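Local structure of putative epimerase (Burkholderia cenocepacia, 4LW8) at residues N187-G190 / V191-D195. The protein is a putative NAD(P)-dependent epimerase of the epimerase/dehydratase family, probably acting on a nucleotide sugar in the biosynthesis of the lipopolysaccharide O-antigen. Sequence-based numbering, arbitrary orientation.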
loop_
_atom_site.group_PDB
_atom_site.type_symbol
_atom_site.label_atom_id
_atom_site.label_comp_id
_atom_site.label_asym_id
_atom_site.label_seq_id
_atom_site.Cartn_x
_atom_site.Cartn_y
_atom_site.Cartn_z
ATOM N N ASN A 187 0.905 -9.404 -18.428
ATOM C CA ASN A 187 1.381 -8.628 -19.580
ATOM C C ASN A 187 0.447 -8.721 -20.764
ATOM O O ASN A 187 0.006 -9.809 -21.134
ATOM C CB ASN A 187 2.774 -9.095 -20.029
ATOM C CG ASN A 187 3.722 -9.262 -18.862
ATOM O OD1 ASN A 187 4.317 -8.292 -18.403
ATOM N ND2 ASN A 187 3.834 -10.488 -18.346
ATOM N N TYR A 188 0.174 -7.584 -21.391
ATOM C CA TYR A 188 -0.623 -7.616 -22.602
ATOM C C TYR A 188 -0.199 -6.514 -23.545
ATOM O O TYR A 188 0.419 -5.518 -23.140
ATOM C CB TYR A 188 -2.121 -7.523 -22.282
ATOM C CG TYR A 188 -2.590 -6.225 -21.638
ATOM C CD1 TYR A 188 -3.071 -5.174 -22.418
ATOM C CD2 TYR A 188 -2.583 -6.063 -20.251
ATOM C CE1 TYR A 188 -3.525 -3.993 -21.839
ATOM C CE2 TYR A 188 -3.033 -4.889 -19.664
ATOM C CZ TYR A 188 -3.506 -3.856 -20.464
ATOM O OH TYR A 188 -3.962 -2.693 -19.885
ATOM N N THR A 189 -0.515 -6.705 -24.814
ATOM C CA THR A 189 -0.008 -5.815 -25.834
ATOM C C THR A 189 -0.946 -5.818 -27.030
ATOM O O THR A 189 -1.965 -6.512 -27.029
ATOM C CB THR A 189 1.421 -6.211 -26.269
ATOM O OG1 THR A 189 1.998 -5.145 -27.030
ATOM C CG2 THR A 189 1.404 -7.490 -27.120
ATOM N N GLY A 190 -0.622 -5.016 -28.037
ATOM C CA GLY A 190 -1.470 -4.918 -29.208
ATOM C C GLY A 190 -1.173 -3.634 -29.941
ATOM O O GLY A 190 -0.290 -2.879 -29.525
ATOM N N VAL A 191 -1.903 -3.381 -31.024
ATOM C CA VAL A 191 -1.684 -2.186 -31.835
ATOM C C VAL A 191 -1.962 -0.920 -31.025
ATOM O O VAL A 191 -3.035 -0.780 -30.430
ATOM C CB VAL A 191 -2.570 -2.206 -33.107
ATOM C CG1 VAL A 191 -2.555 -0.848 -33.830
ATOM C CG2 VAL A 191 -2.123 -3.320 -34.039
ATOM N N GLY A 192 -0.982 -0.014 -30.995
ATOM C CA GLY A 192 -1.116 1.250 -30.290
ATOM C C GLY A 192 -0.322 1.361 -28.987
ATOM O O GLY A 192 -0.195 2.449 -28.427
ATOM N N GLN A 193 0.194 0.254 -28.475
ATOM C CA GLN A 193 1.011 0.312 -27.257
ATOM C C GLN A 193 2.403 0.885 -27.562
ATOM O O GLN A 193 2.995 0.554 -28.585
ATOM C CB GLN A 193 1.130 -1.074 -26.628
ATOM C CG GLN A 193 1.848 -1.091 -25.287
ATOM C CD GLN A 193 1.806 -2.468 -24.649
ATOM O OE1 GLN A 193 2.410 -3.426 -25.150
ATOM N NE2 GLN A 193 1.081 -2.578 -23.547
ATOM N N SER A 194 2.938 1.737 -26.687
ATOM C CA SER A 194 4.221 2.390 -26.986
ATOM C C SER A 194 5.384 1.401 -26.972
ATOM O O SER A 194 5.302 0.342 -26.339
ATOM C CB SER A 194 4.508 3.514 -25.999
ATOM O OG SER A 194 4.987 3.001 -24.774
ATOM N N ASP A 195 6.469 1.747 -27.667
ATOM C CA ASP A 195 7.618 0.848 -27.769
ATOM C C ASP A 195 8.491 0.929 -26.523
ATOM O O ASP A 195 9.602 0.426 -26.508
ATOM C CB ASP A 195 8.450 1.114 -29.038
ATOM C CG ASP A 195 9.049 2.507 -29.092
ATOM O OD1 ASP A 195 8.677 3.372 -28.266
ATOM O OD2 ASP A 195 9.899 2.731 -29.986
#
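Gln193 turns its side-chain amide back onto the strand end that precedes it and grips two consecutive residues there. NE2 of Gln193 donates to the carbonyl O of Tyr188 at 3.0 Å, approaching in the carbonyl plane with an N-H...O angle of 149°. The other end of the amide accepts a short bond, 2.6 Å from Thr189 OG1 to Gln193 OE1, with the hydroxyl standing above the carbonyl plane, 42° out of it. With both ends engaged, the rotation of the amide is fixed. Gln193 reaches this far because CG lies anti to its backbone N (chi1 -174°) and the chain stays extended beyond it, crossing the threonine side chain at about a right angle.

The reversal that brings Gln193 round is a type II beta turn from Gly190 to Gln193, closed by a weak bond of 3.3 Å from Gln193 N to Gly190 O. Gly192 holds its third position with a positive phi, where a side chain would press against the carbonyl O of Val191. In the Rossmann-type fold of the family, the turn follows strand 180-189 and leads towards helix 198-207, whose Pro200 touches both Thr189 and Gln193. The side chain of Val191 packs on Trp314 and Ala318 of helix 308-321, while its carbonyl O accepts from Tyr33 OH and Arg32 NH2. Thr189 is held by backbone bonds to Ser225 and Val227.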